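Local coordinates for HTH-type transcriptional regulator cbl (Escherichia coli K12, PDB 2FYI), which is a LysR-type transcriptional regulator that may act as an accessory regulator of the cys regulon, represented here by its cofactor-binding domain, at residues A[107-119]-A[132-146]. Numbering follows the deposited sequence.
Sequences LESIAKWPLITYR and FARKGLLADIVLSAQ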
loop_
_atom_site.group_PDB
_atom_site.type_symbol
_atom_site.label_atom_id
_atom_site.label_comp_id
_atom_site.label_asym_id
_atom_site.label_seq_id
_atom_site.Cartn_x
_atom_site.Cartn_y
_atom_site.Cartn_z
ATOM N N LEU A 107 16.443 -22.005 6.451
ATOM C CA LEU A 107 16.729 -20.564 6.360
ATOM C C LEU A 107 17.843 -20.330 5.370
ATOM O O LEU A 107 17.734 -19.497 4.477
ATOM C CB LEU A 107 17.115 -19.993 7.706
ATOM C CG LEU A 107 15.900 -19.632 8.550
ATOM C CD1 LEU A 107 16.247 -19.364 10.033
ATOM C CD2 LEU A 107 15.240 -18.439 7.936
ATOM N N GLU A 108 18.890 -21.117 5.548
ATOM C CA GLU A 108 20.064 -21.157 4.702
ATOM C C GLU A 108 19.738 -21.313 3.201
ATOM O O GLU A 108 20.372 -20.675 2.353
ATOM C CB GLU A 108 20.948 -22.290 5.214
ATOM C CG GLU A 108 21.136 -22.306 6.777
ATOM C CD GLU A 108 19.957 -22.904 7.595
ATOM O OE1 GLU A 108 18.825 -23.023 7.087
ATOM O OE2 GLU A 108 20.162 -23.234 8.780
ATOM N N SER A 109 18.746 -22.137 2.872
ATOM C CA SER A 109 18.288 -22.283 1.513
ATOM C C SER A 109 17.614 -21.021 1.056
ATOM O O SER A 109 17.860 -20.516 -0.033
ATOM C CB SER A 109 17.257 -23.362 1.416
ATOM O OG SER A 109 17.879 -24.603 1.569
ATOM N N ILE A 110 16.682 -20.529 1.853
ATOM C CA ILE A 110 15.938 -19.400 1.391
ATOM C C ILE A 110 16.925 -18.260 1.213
ATOM O O ILE A 110 16.763 -17.424 0.322
ATOM C CB ILE A 110 14.855 -19.045 2.391
ATOM C CG1 ILE A 110 13.869 -20.220 2.503
ATOM C CG2 ILE A 110 14.177 -17.720 2.030
ATOM C CD1 ILE A 110 12.689 -19.982 3.495
ATOM N N ALA A 111 17.977 -18.230 2.027
ATOM C CA ALA A 111 18.831 -17.043 2.039
ATOM C C ALA A 111 19.594 -16.808 0.725
ATOM O O ALA A 111 20.082 -15.709 0.466
ATOM C CB ALA A 111 19.761 -17.070 3.214
ATOM N N LYS A 112 19.677 -17.855 -0.093
ATOM C CA LYS A 112 20.351 -17.833 -1.385
ATOM C C LYS A 112 19.627 -17.021 -2.414
ATOM O O LYS A 112 20.257 -16.613 -3.384
ATOM C CB LYS A 112 20.489 -19.227 -1.939
ATOM C CG LYS A 112 21.240 -20.094 -1.007
ATOM C CD LYS A 112 21.879 -21.260 -1.740
ATOM C CE LYS A 112 22.371 -22.347 -0.767
ATOM N NZ LYS A 112 23.211 -21.769 0.352
ATOM N N TRP A 113 18.331 -16.770 -2.247
ATOM C CA TRP A 113 17.567 -16.159 -3.348
ATOM C C TRP A 113 17.247 -14.702 -3.100
ATOM O O TRP A 113 17.246 -14.250 -1.943
ATOM C CB TRP A 113 16.276 -16.907 -3.551
ATOM C CG TRP A 113 16.513 -18.335 -3.687
ATOM C CD1 TRP A 113 16.778 -19.260 -2.675
ATOM C CD2 TRP A 113 16.535 -19.045 -4.893
ATOM N NE1 TRP A 113 16.966 -20.508 -3.224
ATOM C CE2 TRP A 113 16.829 -20.399 -4.583
ATOM C CE3 TRP A 113 16.342 -18.673 -6.215
ATOM C CZ2 TRP A 113 16.915 -21.362 -5.538
ATOM C CZ3 TRP A 113 16.455 -19.611 -7.161
ATOM C CH2 TRP A 113 16.726 -20.959 -6.828
ATOM N N PRO A 114 16.989 -13.943 -4.178
ATOM C CA PRO A 114 16.515 -12.554 -4.032
ATOM C C PRO A 114 15.199 -12.468 -3.235
ATOM O O PRO A 114 14.249 -13.101 -3.617
ATOM C CB PRO A 114 16.301 -12.117 -5.502
ATOM C CG PRO A 114 17.212 -12.986 -6.280
ATOM C CD PRO A 114 17.170 -14.317 -5.592
ATOM N N LEU A 115 15.132 -11.721 -2.142
ATOM C CA LEU A 115 13.863 -11.631 -1.409
ATOM C C LEU A 115 13.065 -10.401 -1.732
ATOM O O LEU A 115 13.622 -9.306 -1.955
ATOM C CB LEU A 115 14.066 -11.587 0.070
ATOM C CG LEU A 115 14.554 -12.918 0.569
ATOM C CD1 LEU A 115 14.488 -12.929 2.112
ATOM C CD2 LEU A 115 13.716 -14.037 -0.067
ATOM N N ILE A 116 11.748 -10.579 -1.726
ATOM C CA ILE A 116 10.838 -9.482 -1.876
ATOM C C ILE A 116 9.988 -9.525 -0.645
ATOM O O ILE A 116 9.208 -10.444 -0.445
ATOM C CB ILE A 116 9.962 -9.649 -3.096
ATOM C CG1 ILE A 116 10.813 -9.916 -4.316
ATOM C CG2 ILE A 116 9.100 -8.412 -3.324
ATOM C CD1 ILE A 116 9.971 -10.350 -5.442
ATOM N N THR A 117 10.153 -8.537 0.212
ATOM C CA THR A 117 9.466 -8.578 1.485
ATOM C C THR A 117 9.215 -7.195 2.054
ATOM O O THR A 117 9.557 -6.194 1.420
ATOM C CB THR A 117 10.190 -9.458 2.486
ATOM O OG1 THR A 117 9.254 -9.857 3.479
ATOM C CG2 THR A 117 11.312 -8.724 3.138
ATOM N N TYR A 118 8.595 -7.152 3.230
ATOM C CA TYR A 118 8.220 -5.881 3.844
ATOM C C TYR A 118 9.432 -5.079 4.258
ATOM O O TYR A 118 10.457 -5.628 4.600
ATOM C CB TYR A 118 7.321 -6.114 5.061
ATOM C CG TYR A 118 6.134 -6.965 4.726
ATOM C CD1 TYR A 118 6.050 -8.273 5.198
ATOM C CD2 TYR A 118 5.125 -6.483 3.900
ATOM C CE1 TYR A 118 4.981 -9.080 4.877
ATOM C CE2 TYR A 118 4.056 -7.274 3.576
ATOM C CZ TYR A 118 3.994 -8.583 4.065
ATOM O OH TYR A 118 2.929 -9.401 3.760
ATOM N N ARG A 119 9.309 -3.770 4.237
ATOM C CA ARG A 119 10.374 -2.928 4.696
ATOM C C ARG A 119 10.498 -3.026 6.231
ATOM O O ARG A 119 9.583 -3.463 6.891
ATOM C CB ARG A 119 10.052 -1.512 4.284
ATOM C CG ARG A 119 9.644 -0.698 5.451
ATOM C CD ARG A 119 8.817 0.482 5.082
ATOM N NE ARG A 119 9.457 1.388 4.140
ATOM C CZ ARG A 119 9.073 2.645 4.013
ATOM N NH1 ARG A 119 8.104 3.091 4.801
ATOM N NH2 ARG A 119 9.640 3.447 3.128
ATOM N N PHE A 132 17.072 -14.900 10.334
ATOM C CA PHE A 132 18.307 -14.999 9.584
ATOM C C PHE A 132 19.527 -14.713 10.426
ATOM O O PHE A 132 20.554 -15.402 10.280
ATOM C CB PHE A 132 18.299 -14.070 8.386
ATOM C CG PHE A 132 17.455 -14.574 7.240
ATOM C CD1 PHE A 132 16.417 -13.799 6.726
ATOM C CD2 PHE A 132 17.683 -15.835 6.691
ATOM C CE1 PHE A 132 15.627 -14.250 5.678
ATOM C CE2 PHE A 132 16.909 -16.297 5.640
ATOM C CZ PHE A 132 15.862 -15.501 5.138
ATOM N N ALA A 133 19.443 -13.713 11.310
ATOM C CA ALA A 133 20.622 -13.366 12.111
ATOM C C ALA A 133 21.033 -14.530 12.969
ATOM O O ALA A 133 22.203 -14.738 13.200
ATOM C CB ALA A 133 20.370 -12.209 12.941
ATOM N N ARG A 134 20.079 -15.311 13.445
ATOM C CA ARG A 134 20.456 -16.509 14.173
ATOM C C ARG A 134 21.309 -17.421 13.304
ATOM O O ARG A 134 22.095 -18.146 13.828
ATOM C CB ARG A 134 19.246 -17.271 14.688
ATOM C CG ARG A 134 18.592 -16.666 15.914
ATOM C CD ARG A 134 17.213 -17.347 16.211
ATOM N NE ARG A 134 16.110 -16.379 16.405
ATOM C CZ ARG A 134 14.989 -16.312 15.672
ATOM N NH1 ARG A 134 14.770 -17.174 14.670
ATOM N NH2 ARG A 134 14.078 -15.369 15.946
ATOM N N LYS A 135 21.194 -17.393 11.981
ATOM C CA LYS A 135 22.138 -18.182 11.180
ATOM C C LYS A 135 23.382 -17.430 10.688
ATOM O O LYS A 135 24.023 -17.879 9.732
ATOM C CB LYS A 135 21.463 -18.787 9.966
ATOM C CG LYS A 135 20.379 -19.720 10.300
ATOM C CD LYS A 135 20.816 -20.676 11.335
ATOM C CE LYS A 135 19.594 -21.307 11.957
ATOM N NZ LYS A 135 19.876 -22.755 12.193
ATOM N N GLY A 136 23.733 -16.305 11.317
ATOM C CA GLY A 136 24.799 -15.424 10.795
ATOM C C GLY A 136 24.554 -14.715 9.448
ATOM O O GLY A 136 25.516 -14.257 8.820
ATOM N N LEU A 137 23.291 -14.598 9.018
ATOM C CA LEU A 137 22.982 -14.139 7.681
ATOM C C LEU A 137 22.193 -12.840 7.569
ATOM O O LEU A 137 21.326 -12.552 8.405
ATOM C CB LEU A 137 22.147 -15.184 6.986
ATOM C CG LEU A 137 22.854 -16.437 6.494
ATOM C CD1 LEU A 137 21.824 -17.445 6.031
ATOM C CD2 LEU A 137 23.897 -16.088 5.378
ATOM N N LEU A 138 22.472 -12.085 6.497
ATOM C CA LEU A 138 21.596 -11.013 5.985
ATOM C C LEU A 138 20.752 -11.520 4.820
ATOM O O LEU A 138 21.260 -12.215 3.960
ATOM C CB LEU A 138 22.424 -9.851 5.467
ATOM C CG LEU A 138 23.265 -9.115 6.499
ATOM C CD1 LEU A 138 24.205 -8.129 5.795
ATOM C CD2 LEU A 138 22.353 -8.430 7.477
ATOM N N ALA A 139 19.467 -11.185 4.765
ATOM C CA ALA A 139 18.685 -11.543 3.592
ATOM C C ALA A 139 19.026 -10.558 2.481
ATOM O O ALA A 139 19.367 -9.410 2.746
ATOM C CB ALA A 139 17.216 -11.515 3.891
ATOM N N ASP A 140 18.984 -11.035 1.242
ATOM C CA ASP A 140 19.073 -10.178 0.086
ATOM C C ASP A 140 17.718 -9.548 -0.223
ATOM O O ASP A 140 16.869 -10.150 -0.877
ATOM C CB ASP A 140 19.494 -10.964 -1.147
ATOM C CG ASP A 140 19.580 -10.066 -2.377
ATOM O OD1 ASP A 140 19.164 -8.872 -2.248
ATOM O OD2 ASP A 140 20.065 -10.521 -3.451
ATOM N N ILE A 141 17.509 -8.331 0.226
ATOM C CA ILE A 141 16.275 -7.655 -0.082
ATOM C C ILE A 141 16.401 -6.998 -1.449
ATOM O O ILE A 141 17.134 -6.018 -1.626
ATOM C CB ILE A 141 16.010 -6.581 0.904
ATOM C CG1 ILE A 141 16.058 -7.155 2.327
ATOM C CG2 ILE A 141 14.716 -5.935 0.560
ATOM C CD1 ILE A 141 14.925 -8.032 2.680
ATOM N N VAL A 142 15.690 -7.527 -2.432
ATOM C CA VAL A 142 15.788 -6.963 -3.751
ATOM C C VAL A 142 14.609 -6.007 -3.968
ATOM O O VAL A 142 14.636 -5.174 -4.863
ATOM C CB VAL A 142 15.820 -8.080 -4.793
ATOM C CG1 VAL A 142 14.425 -8.437 -5.197
ATOM C CG2 VAL A 142 16.577 -7.645 -5.972
ATOM N N LEU A 143 13.571 -6.143 -3.157
ATOM C CA LEU A 143 12.495 -5.186 -3.157
ATOM C C LEU A 143 11.931 -5.082 -1.768
ATOM O O LEU A 143 11.568 -6.083 -1.163
ATOM C CB LEU A 143 11.383 -5.563 -4.141
ATOM C CG LEU A 143 10.180 -4.600 -4.290
ATOM C CD1 LEU A 143 9.427 -4.881 -5.551
ATOM C CD2 LEU A 143 9.210 -4.664 -3.134
ATOM N N SER A 144 11.855 -3.862 -1.250
ATOM C CA SER A 144 11.328 -3.700 0.090
ATOM C C SER A 144 9.990 -2.991 -0.039
ATOM O O SER A 144 9.890 -1.925 -0.637
ATOM C CB SER A 144 12.309 -2.978 1.001
ATOM O OG SER A 144 12.018 -1.611 1.040
ATOM N N ALA A 145 8.959 -3.637 0.493
ATOM C CA ALA A 145 7.581 -3.318 0.170
ATOM C C ALA A 145 6.845 -2.704 1.362
ATOM O O ALA A 145 7.146 -2.992 2.517
ATOM C CB ALA A 145 6.864 -4.587 -0.306
ATOM N N GLN A 146 5.879 -1.850 1.068
ATOM C CA GLN A 146 4.947 -1.398 2.070
ATOM C C GLN A 146 3.726 -2.289 2.212
ATOM O O GLN A 146 2.981 -2.115 3.159
ATOM C CB GLN A 146 4.507 0.015 1.793
ATOM C CG GLN A 146 5.234 0.951 2.632
ATOM C CD GLN A 146 5.474 2.256 1.948
ATOM O OE1 GLN A 146 4.574 2.836 1.317
ATOM N NE2 GLN A 146 6.706 2.748 2.061
HETATM O O HOH W 1 21.931 -23.829 11.292
HETATM O O HOH W 2 18.295 -13.403 0.840
HETATM O O HOH W 3 20.523 -13.169 -3.800
HETATM O O HOH W 4 10.160 0.444 1.858
#
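Leu115 to Tyr118 and Leu143 to Ala145 run side by side as parallel strands, with segment axes 4.5 Å apart and 21° between their directions. Leu115 N donates to Asp140 O, and Leu115 O receives Val142 N at 2.8 Å plus a weak bond from Leu143 N; the register slips by one residue here, a beta bulge. Beyond it Thr117 N bonds Leu143 O, Ala145 N bonds Thr117 O, and Arg119 N reaches Ala145 O. With helix 125-134 as the crossover, this is a beta-alpha-beta unit of the periplasmic-binding-protein-like fold.

Ahead of the strands, where helix 107-110 meets the end of helix 125-134, the Phe132 ring takes Leu107 O at its edge, in the ring plane, while Leu107 CD2 packs on Phe132 CE2 at 3.6 Å. Leu115 and Phe132 reach toward each other from opposite directions: chi1 of -70° keeps Leu115 CG beside its own backbone N, and Leu115 CD1 meets Ala139 CB at 3.6 Å and Phe132 CE1 at 4.0 Å. Ala111 CB touches Leu137 CD1 at 3.5 Å.

On the sheet itself, Ile116 CG2 packs against Leu143 CB, whereas Thr117 CG2 meets Ile141 CD1 on the other face. Gln146 NE2 is placed over one face of the Arg119 guanidinium, offset toward its rim; no hydrogen bond links these groups, and two donors so close make the amide placement doubtful. Arg119 NH1 instead pairs with Glu54 of the second subunit; with alanine in place of the arginine, that carboxylate is likely to lose its cationic mate across the interface. The contact thus combines apolar packing between the helix ends with parallel strand pairing within the chain, which Leu143 and Ser144 extend into the second subunit.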